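PDB 5I4Q: contact-dependent inhibitor I from Escherichia coli NC101, which probably acts as the immunity protein that binds the toxin part of contact-dependent inhibitor A and protects the cell that makes it. Local coordinates for residues 84-88 with 89-93; 54-57 with 58-62; 2-5 with 6-9; 92-95 with 96-100; 42-45 with 46-50. All coordinates share one frame; numbering follows the deposited sequence.

Contact 1. Residues 84-88 with 89-93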
# COMPACT_ATOMS: atom_id res chain seq x y z
N ASP B 84 15.96 -18.51 1.02
CA ASP B 84 14.75 -19.31 0.85
C ASP B 84 14.98 -20.78 1.11
O ASP B 84 14.23 -21.42 1.81
CB ASP B 84 14.19 -19.15 -0.58
CG ASP B 84 12.78 -19.63 -0.69
OD1 ASP B 84 11.90 -19.01 -0.06
OD2 ASP B 84 12.53 -20.68 -1.28
N ARG B 85 16.04 -21.31 0.56
CA ARG B 85 16.34 -22.70 0.72
C ARG B 85 16.95 -22.96 2.11
O ARG B 85 17.98 -22.39 2.45
CB ARG B 85 17.32 -23.11 -0.37
CG ARG B 85 17.66 -24.60 -0.33
CD ARG B 85 18.66 -25.02 -1.41
NE ARG B 85 19.12 -26.42 -1.21
CZ ARG B 85 20.02 -27.03 -1.95
NH1 ARG B 85 20.63 -26.34 -2.91
NH2 ARG B 85 20.36 -28.29 -1.67
N ASP B 86 16.31 -23.84 2.87
CA ASP B 86 16.62 -24.16 4.22
C ASP B 86 16.80 -25.66 4.36
O ASP B 86 15.84 -26.39 4.46
CB ASP B 86 15.47 -23.66 5.12
CG ASP B 86 15.58 -24.11 6.60
OD1 ASP B 86 16.66 -24.58 7.05
OD2 ASP B 86 14.55 -23.98 7.31
N ASP B 87 18.05 -26.12 4.30
CA ASP B 87 18.35 -27.49 4.61
C ASP B 87 19.77 -27.57 5.13
O ASP B 87 20.45 -26.55 5.23
CB ASP B 87 18.17 -28.38 3.35
CG ASP B 87 18.99 -27.89 2.17
OD1 ASP B 87 20.18 -27.51 2.37
OD2 ASP B 87 18.46 -27.86 1.03
N PHE B 88 20.24 -28.78 5.42
CA PHE B 88 21.60 -29.02 5.93
C PHE B 88 22.69 -28.39 5.04
O PHE B 88 23.60 -27.74 5.55
CB PHE B 88 21.83 -30.53 6.13
CG PHE B 88 23.27 -30.91 6.43
CD1 PHE B 88 23.80 -30.76 7.70
CD2 PHE B 88 24.08 -31.43 5.43
CE1 PHE B 88 25.12 -31.08 7.96
CE2 PHE B 88 25.40 -31.78 5.68
CZ PHE B 88 25.92 -31.60 6.95
N TYR B 89 22.50 -28.49 3.72
CA TYR B 89 23.52 -28.12 2.74
C TYR B 89 23.58 -26.63 2.56
O TYR B 89 24.66 -26.09 2.37
CB TYR B 89 23.32 -28.89 1.40
CG TYR B 89 23.43 -30.38 1.60
CD1 TYR B 89 24.68 -30.99 1.68
CD2 TYR B 89 22.29 -31.16 1.79
CE1 TYR B 89 24.80 -32.34 1.91
CE2 TYR B 89 22.38 -32.50 2.03
CZ TYR B 89 23.64 -33.10 2.11
OH TYR B 89 23.73 -34.48 2.34
N SER B 90 22.44 -25.95 2.66
CA SER B 90 22.45 -24.49 2.58
C SER B 90 22.96 -23.94 3.91
O SER B 90 23.70 -22.95 3.94
CB SER B 90 21.07 -23.93 2.23
OG SER B 90 20.16 -23.98 3.34
N ARG B 91 22.59 -24.57 5.02
CA ARG B 91 23.13 -24.14 6.33
C ARG B 91 24.64 -24.25 6.44
O ARG B 91 25.30 -23.34 7.00
CB ARG B 91 22.48 -24.89 7.49
CG ARG B 91 21.02 -24.50 7.69
CD ARG B 91 20.30 -25.50 8.56
NE ARG B 91 18.95 -25.07 8.80
CZ ARG B 91 18.35 -24.98 9.98
NH1 ARG B 91 18.98 -25.29 11.10
NH2 ARG B 91 17.09 -24.57 10.03
N LYS B 92 25.19 -25.33 5.91
CA LYS B 92 26.64 -25.53 5.90
C LYS B 92 27.28 -24.35 5.14
O LYS B 92 28.24 -23.76 5.58
CB LYS B 92 26.95 -26.88 5.24
CG LYS B 92 28.14 -27.67 5.76
CD LYS B 92 28.07 -28.01 7.26
CE LYS B 92 29.41 -28.50 7.84
NZ LYS B 92 29.32 -28.80 9.30
N TYR B 93 26.72 -24.02 3.97
CA TYR B 93 27.23 -22.94 3.13
C TYR B 93 27.15 -21.58 3.84
O TYR B 93 28.10 -20.82 3.86
CB TYR B 93 26.45 -22.89 1.82
CG TYR B 93 26.78 -21.73 0.92
CD1 TYR B 93 27.97 -21.70 0.18
CD2 TYR B 93 25.90 -20.67 0.77
CE1 TYR B 93 28.28 -20.62 -0.66
CE2 TYR B 93 26.18 -19.61 -0.09
CZ TYR B 93 27.36 -19.58 -0.80
OH TYR B 93 27.65 -18.51 -1.64
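Arg91 turns two nitrogens onto one oxygen of Asp86 and leaves the second carboxylate oxygen aside. Arg91 NE lies 2.9 Å from Asp86 OD1, and Arg91 NH2 lies 3.0 Å from the same OD1. The guanidinium comes side-on and is nearly coplanar with the carboxylate, the planes 10° apart. This salt bridge spans the start of helix 88-99. Gln48 also holds the guanidinium through NH1, and Asp52 meets NH2, so its rotation should be well fixed.

Asp87 is the N-cap, and with Ser90 it forms a capping box. Asp87 OD1 accepts from Ser90 N at 2.8 Å. In return Ser90 OG accepts from Asp87 N at 3.2 Å, with an almost straight N-H...O angle of 171°. The Asp87 torsion (chi1 55°) sets CG between backbone N and carbonyl carbon and turns OD1 back to Ser90 N, with a weak bond from Tyr89 N as well. The other oxygen, OD2, takes a salt bridge from Arg85 NE at 2.7 Å.

On the outer side Phe88 points an edge at the face of Tyr89 in a T-shaped pair. Phe88 CD2 sits over the centre of the tyrosine ring, and the centroids are 5.0 Å apart.

Arg85, Tyr89 and Tyr93 face the chain of contact-dependent inhibitor A. Asp86 and Arg91 pack on Phe55 of helix 44-66, where the loop after helix 74-82 enters helix 88-99.

Contact 2. Residues 54-57 with 58-62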
# COMPACT_ATOMS: atom_id res chain seq x y z
N LEU B 54 16.31 -17.53 11.85
CA LEU B 54 16.62 -16.82 10.63
C LEU B 54 15.73 -17.25 9.49
O LEU B 54 15.18 -16.42 8.81
CB LEU B 54 18.07 -17.09 10.26
CG LEU B 54 18.55 -16.46 8.97
CD1 LEU B 54 18.40 -14.95 9.07
CD2 LEU B 54 20.00 -16.77 8.72
N PHE B 55 15.58 -18.55 9.27
CA PHE B 55 14.70 -19.00 8.17
C PHE B 55 13.22 -18.79 8.41
O PHE B 55 12.43 -18.68 7.44
CB PHE B 55 14.97 -20.46 7.82
CG PHE B 55 16.32 -20.69 7.22
CD1 PHE B 55 16.61 -20.20 5.97
CD2 PHE B 55 17.27 -21.45 7.87
CE1 PHE B 55 17.83 -20.43 5.37
CE2 PHE B 55 18.53 -21.65 7.30
CZ PHE B 55 18.80 -21.16 6.04
N ARG B 56 12.83 -18.78 9.69
CA ARG B 56 11.44 -18.52 10.06
C ARG B 56 11.11 -17.09 9.64
O ARG B 56 10.03 -16.83 9.10
CB ARG B 56 11.20 -18.69 11.54
CG ARG B 56 9.73 -18.62 11.94
CD ARG B 56 9.52 -18.39 13.44
NE ARG B 56 9.66 -16.99 13.80
CZ ARG B 56 10.63 -16.44 14.52
NH1 ARG B 56 10.60 -15.12 14.72
NH2 ARG B 56 11.63 -17.15 15.05
N MSE B 57 12.06 -16.19 9.83
CA MSE B 57 11.88 -14.80 9.43
C MSE B 57 11.83 -14.65 7.93
O MSE B 57 11.05 -13.89 7.46
CB MSE B 57 12.98 -13.90 10.01
CG MSE B 57 12.77 -13.87 11.51
SE MSE B 57 13.90 -12.49 12.39
CE MSE B 57 13.65 -13.12 14.27
N GLN B 58 12.73 -15.31 7.23
CA GLN B 58 12.73 -15.30 5.81
C GLN B 58 11.37 -15.79 5.31
O GLN B 58 10.83 -15.24 4.38
CB GLN B 58 13.88 -16.13 5.24
CG GLN B 58 13.97 -16.25 3.71
CD GLN B 58 12.92 -17.13 3.06
OE1 GLN B 58 12.31 -17.98 3.70
NE2 GLN B 58 12.69 -16.92 1.77
N SER B 59 10.83 -16.82 5.94
CA SER B 59 9.54 -17.43 5.52
C SER B 59 8.42 -16.47 5.66
O SER B 59 7.56 -16.42 4.79
CB SER B 59 9.22 -18.70 6.27
OG SER B 59 10.22 -19.67 5.95
N GLU B 60 8.47 -15.65 6.69
CA GLU B 60 7.45 -14.68 6.87
C GLU B 60 7.61 -13.58 5.82
O GLU B 60 6.61 -13.03 5.35
CB GLU B 60 7.52 -14.11 8.28
CG GLU B 60 7.17 -15.12 9.35
CD GLU B 60 7.64 -14.74 10.77
OE1 GLU B 60 8.22 -13.66 10.99
OE2 GLU B 60 7.40 -15.54 11.70
N LEU B 61 8.87 -13.21 5.52
CA LEU B 61 9.10 -12.17 4.53
C LEU B 61 8.71 -12.67 3.14
O LEU B 61 8.19 -11.93 2.33
CB LEU B 61 10.53 -11.70 4.55
CG LEU B 61 10.87 -10.85 5.77
CD1 LEU B 61 12.35 -10.81 5.97
CD2 LEU B 61 10.38 -9.43 5.72
N ALA B 62 8.90 -13.95 2.88
CA ALA B 62 8.43 -14.55 1.64
C ALA B 62 6.89 -14.55 1.54
O ALA B 62 6.35 -14.30 0.46
CB ALA B 62 8.99 -15.96 1.54
O HOH W 1 9.15 -12.77 13.66
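Arg56 reaches Glu60 by leaving its backbone with CG trans to N (chi1 -172°) and then bending at chi3 (81°). Glu60 sets off beside its own N (chi1 -67°) and stays extended beyond CG. This is an i to i+4 salt bridge on one turn of helix 44-66. The two side chains run side by side in the same direction.

The bond itself is weak. Arg56 NE is 3.4 Å from Glu60 OE2, which lies at the guanidinium edge, and the two flat groups are turned well apart. A water adds a second link. It accepts from Arg56 NH1 at 3.0 Å, and it donates to Glu60 OE1 at 3.0 Å. OE1 is also bonded to Tyr28 OH of helix 4-40, so the carboxylate joins two helices. Gln58 NE2 is hydrogen-bonded to Ile80 O and Asp84 OD1.

The same helix buries Leu54 and Leu61 against helix 4-40. Phe55 packs on helix 88-99. Met57, present as selenomethionine, lies on Cys31.

Ser59 looks toward the chain of contact-dependent inhibitor A, where Lys31 NZ of that chain is hydrogen-bonded to Ser59 OG. Within the helix Phe55 O is gripped twice by this serine. Ser59 N donates to Phe55 O at 2.9 Å. Ser59 OG donates to Phe55 O at 2.8 Å, from the opposite face of the carbonyl plane.

Contact 3. Residues 2-5 with 6-9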
# COMPACT_ATOMS: atom_id res chain seq x y z
N ASP B 2 -19.22 10.82 -7.50
CA ASP B 2 -17.86 11.29 -7.28
C ASP B 2 -17.14 10.35 -6.32
O ASP B 2 -17.55 10.19 -5.17
CB ASP B 2 -17.83 12.70 -6.69
CG ASP B 2 -16.41 13.21 -6.51
OD1 ASP B 2 -15.50 12.82 -7.29
OD2 ASP B 2 -16.18 14.01 -5.56
N ILE B 3 -16.05 9.77 -6.79
CA ILE B 3 -15.38 8.74 -6.00
C ILE B 3 -14.29 9.31 -5.12
O ILE B 3 -13.75 8.59 -4.28
CB ILE B 3 -14.86 7.57 -6.88
CG1 ILE B 3 -14.05 8.09 -8.07
CG2 ILE B 3 -16.03 6.72 -7.36
CD1 ILE B 3 -13.28 7.00 -8.78
N TRP B 4 -13.98 10.60 -5.26
CA TRP B 4 -12.84 11.19 -4.56
C TRP B 4 -12.89 11.05 -3.00
O TRP B 4 -11.87 10.73 -2.36
CB TRP B 4 -12.62 12.64 -5.00
CG TRP B 4 -11.51 13.35 -4.25
CD1 TRP B 4 -11.63 14.47 -3.49
CD2 TRP B 4 -10.12 12.95 -4.16
NE1 TRP B 4 -10.41 14.78 -2.92
CE2 TRP B 4 -9.48 13.86 -3.32
CE3 TRP B 4 -9.38 11.90 -4.69
CZ2 TRP B 4 -8.10 13.78 -3.04
CZ3 TRP B 4 -8.02 11.82 -4.39
CH2 TRP B 4 -7.40 12.74 -3.58
N PRO B 5 -14.05 11.24 -2.40
CA PRO B 5 -14.05 11.20 -0.92
C PRO B 5 -13.65 9.83 -0.34
O PRO B 5 -12.94 9.76 0.66
CB PRO B 5 -15.51 11.53 -0.58
CG PRO B 5 -15.99 12.38 -1.76
CD PRO B 5 -15.31 11.76 -2.96
N GLU B 6 -14.11 8.76 -0.97
CA GLU B 6 -13.78 7.41 -0.52
C GLU B 6 -12.38 7.05 -0.98
O GLU B 6 -11.68 6.29 -0.33
CB GLU B 6 -14.82 6.37 -0.99
CG GLU B 6 -14.67 5.93 -2.43
CD GLU B 6 -16.00 5.78 -3.18
OE1 GLU B 6 -16.99 6.47 -2.81
OE2 GLU B 6 -16.04 4.98 -4.15
N PHE B 7 -11.98 7.60 -2.12
CA PHE B 7 -10.65 7.42 -2.63
C PHE B 7 -9.63 8.02 -1.65
O PHE B 7 -8.60 7.40 -1.42
CB PHE B 7 -10.53 8.06 -3.99
CG PHE B 7 -9.32 7.64 -4.78
CD1 PHE B 7 -8.68 6.42 -4.62
CD2 PHE B 7 -8.84 8.49 -5.78
CE1 PHE B 7 -7.59 6.07 -5.41
CE2 PHE B 7 -7.74 8.13 -6.57
CZ PHE B 7 -7.14 6.91 -6.40
N GLN B 8 -9.93 9.18 -1.05
CA GLN B 8 -9.04 9.90 -0.11
C GLN B 8 -8.88 9.07 1.15
O GLN B 8 -7.79 8.95 1.69
CB GLN B 8 -9.66 11.25 0.30
CG GLN B 8 -8.74 12.44 0.39
CD GLN B 8 -9.47 13.81 0.21
OE1 GLN B 8 -10.51 13.92 -0.46
NE2 GLN B 8 -8.89 14.85 0.78
N ARG B 9 -10.00 8.51 1.61
CA ARG B 9 -10.01 7.63 2.77
C ARG B 9 -9.10 6.42 2.57
O ARG B 9 -8.27 6.15 3.42
CB ARG B 9 -11.43 7.20 3.13
CG ARG B 9 -12.15 8.21 4.05
CD ARG B 9 -13.59 7.82 4.43
NE ARG B 9 -14.62 8.53 3.63
CZ ARG B 9 -15.47 7.96 2.77
NH1 ARG B 9 -15.48 6.64 2.53
NH2 ARG B 9 -16.34 8.73 2.13
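Glu6 folds back over the turn that starts helix 4-40, its CG 3.4 Å from Ile3 O. CG stands between the backbone N and the carbonyl carbon (chi1 80°), and the chain bends again at chi2. OE2 thereby comes alongside the Ile3 branch CG2, at 3.7 Å. The main polar partner of the carboxylate lies outside the two segments: OE1 pairs with a basic side chain on the chain of another protein.

Phe7 follows. Its N donates to Ile3 O at 3.0 Å, an ordinary helical bond. The ring leans against Trp4 and touches through Phe7 CD2, 3.6 Å from Trp4 CE3. CD2 comes in at the indole edge, near its plane. The two rings are steeply inclined, with planes at 81°.

Gln8 lays its side chain over one face of the Trp4 indole. Its CG sits 3.6 Å above the ring plane, toward the rim. Beyond CG the amide continues across the indole, 30° from parallel. Gln8 OE1 is modelled only 2.6 Å from Trp4 NE1, without the angle of a hydrogen bond; so short an approach makes the amide placement doubtful.

Arg9 bends at chi3 and brings a face of its guanidinium over Pro5 O. Its N makes a weak bond to the same carbonyl.

Upstream, Asp2 OD1 caps the turn with a weak bond from Trp4 N. The centre of this contact, at the tip of helix 4-40, lies about 34 Å from the centre of the chain. There Ile3, Trp4 and Phe7 pack on Tyr28 of the second subunit, and Gln8 packs on its Tyr68.

Contact 4. Residues 92-95 with 96-100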
# COMPACT_ATOMS: atom_id res chain seq x y z
N LYS B 92 25.19 -25.33 5.91
CA LYS B 92 26.64 -25.53 5.90
C LYS B 92 27.28 -24.35 5.14
O LYS B 92 28.24 -23.76 5.58
CB LYS B 92 26.95 -26.88 5.24
CG LYS B 92 28.14 -27.67 5.76
CD LYS B 92 28.07 -28.01 7.26
CE LYS B 92 29.41 -28.50 7.84
NZ LYS B 92 29.32 -28.80 9.30
N TYR B 93 26.72 -24.02 3.97
CA TYR B 93 27.23 -22.94 3.13
C TYR B 93 27.15 -21.58 3.84
O TYR B 93 28.10 -20.82 3.86
CB TYR B 93 26.45 -22.89 1.82
CG TYR B 93 26.78 -21.73 0.92
CD1 TYR B 93 27.97 -21.70 0.18
CD2 TYR B 93 25.90 -20.67 0.77
CE1 TYR B 93 28.28 -20.62 -0.66
CE2 TYR B 93 26.18 -19.61 -0.09
CZ TYR B 93 27.36 -19.58 -0.80
OH TYR B 93 27.65 -18.51 -1.64
N TRP B 94 26.00 -21.26 4.40
CA TRP B 94 25.81 -19.94 5.02
C TRP B 94 26.63 -19.83 6.28
O TRP B 94 27.21 -18.78 6.54
CB TRP B 94 24.33 -19.64 5.26
CG TRP B 94 23.57 -19.39 3.96
CD1 TRP B 94 22.50 -20.10 3.49
CD2 TRP B 94 23.82 -18.37 2.99
NE1 TRP B 94 22.09 -19.60 2.28
CE2 TRP B 94 22.89 -18.53 1.95
CE3 TRP B 94 24.76 -17.34 2.89
CZ2 TRP B 94 22.88 -17.71 0.80
CZ3 TRP B 94 24.74 -16.52 1.77
CH2 TRP B 94 23.80 -16.70 0.75
N HIS B 95 26.72 -20.91 7.05
CA HIS B 95 27.53 -20.85 8.27
C HIS B 95 28.97 -20.49 7.94
O HIS B 95 29.57 -19.61 8.55
CB HIS B 95 27.46 -22.16 9.05
CG HIS B 95 28.19 -22.12 10.35
ND1 HIS B 95 29.32 -22.87 10.60
CD2 HIS B 95 27.96 -21.40 11.48
CE1 HIS B 95 29.75 -22.62 11.82
NE2 HIS B 95 28.95 -21.72 12.37
N LYS B 96 29.52 -21.15 6.93
CA LYS B 96 30.87 -20.87 6.52
C LYS B 96 31.03 -19.44 6.12
O LYS B 96 31.94 -18.78 6.57
CB LYS B 96 31.29 -21.80 5.37
CG LYS B 96 32.60 -21.39 4.69
CD LYS B 96 33.50 -22.59 4.41
CE LYS B 96 34.76 -22.23 3.63
NZ LYS B 96 35.62 -21.25 4.36
N LYS B 97 30.14 -18.94 5.27
CA LYS B 97 30.26 -17.57 4.77
C LYS B 97 30.14 -16.56 5.90
O LYS B 97 30.89 -15.61 5.94
CB LYS B 97 29.24 -17.28 3.67
CG LYS B 97 29.67 -17.78 2.30
CD LYS B 97 28.83 -17.14 1.21
CE LYS B 97 29.60 -16.15 0.35
NZ LYS B 97 30.38 -16.84 -0.73
N PHE B 98 29.20 -16.77 6.81
CA PHE B 98 28.95 -15.83 7.91
C PHE B 98 30.14 -15.85 8.92
O PHE B 98 30.54 -14.83 9.42
CB PHE B 98 27.67 -16.17 8.68
CG PHE B 98 26.38 -16.06 7.89
CD1 PHE B 98 26.28 -15.29 6.74
CD2 PHE B 98 25.25 -16.71 8.34
CE1 PHE B 98 25.08 -15.17 6.07
CE2 PHE B 98 24.07 -16.61 7.65
CZ PHE B 98 23.99 -15.85 6.50
N SER B 99 30.69 -17.04 9.20
CA SER B 99 31.92 -17.19 9.99
C SER B 99 33.12 -16.44 9.39
O SER B 99 33.91 -15.89 10.11
CB SER B 99 32.28 -18.68 10.13
OG SER B 99 31.27 -19.37 10.85
N ASP B 100 33.24 -16.43 8.06
CA ASP B 100 34.33 -15.67 7.39
C ASP B 100 34.09 -14.17 7.33
O ASP B 100 34.87 -13.47 6.71
CB ASP B 100 34.54 -16.19 5.96
CG ASP B 100 35.18 -17.58 5.91
OD1 ASP B 100 35.72 -18.05 6.95
OD2 ASP B 100 35.17 -18.21 4.83
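Lys97 runs across the ring of Tyr93, one turn earlier in the helix. Its CB starts beside the backbone, 3.7 Å from Tyr93 O. CG comes over one face of the tyrosine ring, toward its rim. CD makes the closest carbon contact, 3.5 Å from Tyr93 CZ. CE then passes the hydroxyl. NZ ends the chain with a weak hydrogen bond to Tyr93 OH at 3.3 Å. Bends at chi3 (110°) and chi4 turn NZ back to the hydroxyl. Tyr93 also makes a cation-pi contact with Arg59 of the chain of contact-dependent inhibitor A.

Helix 88-99 is amphipathic here. Trp94 and Phe98 form its buried side, while lysines and Ser99 lie outward. The Phe98 ring settles over the backbone of Trp94, with Phe98 CG 3.1 Å from Trp94 O. Trp94 CB gives a CH-pi contact over the same phenyl ring, 4.3 Å from its centroid. The indole and phenyl planes are only 25° apart, but the rings are displaced so far that little of one covers the other. Phe98 goes on to Val36 and Ile39 of helix 4-40, and Trp94 to Phe51 of helix 44-66.

Near the C-terminal end Ser99 doubles the hold on His95 O. Ser99 N donates to this carbonyl in the usual helical way. Ser99 OG donates to His95 O at 2.9 Å from above the carbonyl plane. The same OG lies over one face of the imidazole, 3.6 Å from His95 NE2, while that nitrogen is hydrogen-bonded to Thr42 O. Lys96 NZ makes a salt bridge to Asp100 OD2 at 3.1 Å.

Contact 5. Residues 42-45 with 46-50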
# COMPACT_ATOMS: atom_id res chain seq x y z
N THR B 42 29.57 -18.63 16.17
CA THR B 42 29.43 -19.85 16.98
C THR B 42 29.66 -21.07 16.11
O THR B 42 29.81 -20.96 14.87
CB THR B 42 28.09 -19.86 17.79
OG1 THR B 42 28.15 -20.86 18.81
CG2 THR B 42 26.88 -20.09 16.98
N ASN B 43 29.74 -22.24 16.74
CA ASN B 43 29.96 -23.45 15.94
C ASN B 43 28.64 -23.95 15.25
O ASN B 43 27.54 -23.51 15.55
CB ASN B 43 30.71 -24.53 16.75
CG ASN B 43 29.84 -25.24 17.76
OD1 ASN B 43 28.60 -25.28 17.63
ND2 ASN B 43 30.47 -25.84 18.77
N PHE B 44 28.79 -24.86 14.31
CA PHE B 44 27.68 -25.31 13.52
C PHE B 44 26.54 -25.89 14.34
O PHE B 44 25.39 -25.56 14.10
CB PHE B 44 28.12 -26.30 12.43
CG PHE B 44 27.04 -26.63 11.44
CD1 PHE B 44 26.64 -25.69 10.53
CD2 PHE B 44 26.41 -27.86 11.45
CE1 PHE B 44 25.67 -25.98 9.57
CE2 PHE B 44 25.40 -28.15 10.54
CZ PHE B 44 25.02 -27.20 9.60
N ASP B 45 26.83 -26.75 15.28
CA ASP B 45 25.73 -27.33 16.08
C ASP B 45 24.91 -26.30 16.83
O ASP B 45 23.68 -26.34 16.83
CB ASP B 45 26.28 -28.36 17.06
CG ASP B 45 26.66 -29.70 16.37
OD1 ASP B 45 26.87 -29.76 15.11
OD2 ASP B 45 26.73 -30.72 17.11
N ASN B 46 25.59 -25.36 17.46
CA ASN B 46 24.97 -24.35 18.30
C ASN B 46 24.25 -23.29 17.47
O ASN B 46 23.51 -22.50 18.01
CB ASN B 46 26.01 -23.62 19.13
CG ASN B 46 26.74 -24.53 20.08
OD1 ASN B 46 26.19 -25.52 20.55
ND2 ASN B 46 28.00 -24.21 20.35
N ALA B 47 24.54 -23.25 16.16
CA ALA B 47 23.91 -22.35 15.20
C ALA B 47 22.55 -22.82 14.72
O ALA B 47 21.82 -22.02 14.17
CB ALA B 47 24.83 -22.14 14.00
N GLN B 48 22.18 -24.07 14.96
CA GLN B 48 20.95 -24.58 14.39
C GLN B 48 19.70 -23.86 14.88
O GLN B 48 18.80 -23.59 14.06
CB GLN B 48 20.79 -26.08 14.58
CG GLN B 48 21.86 -26.91 13.92
CD GLN B 48 22.06 -26.55 12.48
OE1 GLN B 48 21.16 -26.73 11.64
NE2 GLN B 48 23.25 -26.03 12.17
N PRO B 49 19.59 -23.58 16.18
CA PRO B 49 18.38 -22.87 16.58
C PRO B 49 18.39 -21.42 16.09
O PRO B 49 17.34 -20.81 15.95
CB PRO B 49 18.41 -22.93 18.13
CG PRO B 49 19.83 -23.28 18.48
CD PRO B 49 20.30 -24.14 17.34
N LEU B 50 19.57 -20.90 15.80
CA LEU B 50 19.70 -19.57 15.29
C LEU B 50 19.29 -19.53 13.83
O LEU B 50 18.68 -18.59 13.40
CB LEU B 50 21.12 -19.03 15.45
CG LEU B 50 21.64 -18.87 16.89
CD1 LEU B 50 23.14 -18.59 16.86
CD2 LEU B 50 20.88 -17.76 17.62
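The Phe44 ring carries the amide nitrogen of Gln48 on one face. NE2 stands 3.3 Å above the plane, over the ring centre, and the amide is tilted 47° to the ring. The same NE2 donates to Phe44 O at 2.9 Å, in the plane of the amide and almost straight at 174°. A bend at chi2 (-50°) curls the glutamine back toward Phe44. Its OE1 is bonded to Arg91 NH1 of helix 88-99, so both ends of this amide are used. Phe44 also meets Lys92 of that helix in a cation-pi contact.

The second flat pair is Asn43 and Asn46, whose amide planes are turned only modestly against each other. Asn43 OD1 and Asn46 ND2 are 3.0 Å apart, but the angle rules out a hydrogen bond between them. Asn43 OD1 instead accepts from Asn46 N, also at 3.0 Å, and that donor is nearly in line with the side-chain carbonyl. Asn43 is therefore the N-cap of helix 44-66.

This first turn is weakly bonded. Ala47 N makes a weak hydrogen bond to Asn43 O. It also donates to Phe44 O at 3.2 Å, on the opposite face of that carbonyl from the Gln48 amide. Further on, Pro49 has no N-H to give, and the helix is kinked at 49-50, where neither N bonds to the turn before in the regular way.

Thr42 lies across Asn46 at about a right angle, OG1 being 3.5 Å from Asn46 CB. Its methyl CG2 meets Leu50 tip to tip, 4.0 Å from CD1. Leu50 packs in turn on Leu35, Gln38 and Ile39 of helix 4-40.

Contact 3 comes first, at the far tip of helix 4-40; about 53 Å separates its centre from that of contact 5. Contact 5 opens helix 44-66 and contact 2 follows on the same helix. Contact 1 covers the loop into helix 88-99, and contact 4 ends that helix. All are local and close only single turns. None nests or crosses, though contacts 1 and 4 share Lys92 and Tyr93. Helix 88-99 packs back on helix 44-66. Contact 1 touches contact 2 through Phe55 and Asp84, and contact 5 through Gln48. His95 joins contact 4 to contact 5. Contacts 2 and 3 both touch the second subunit.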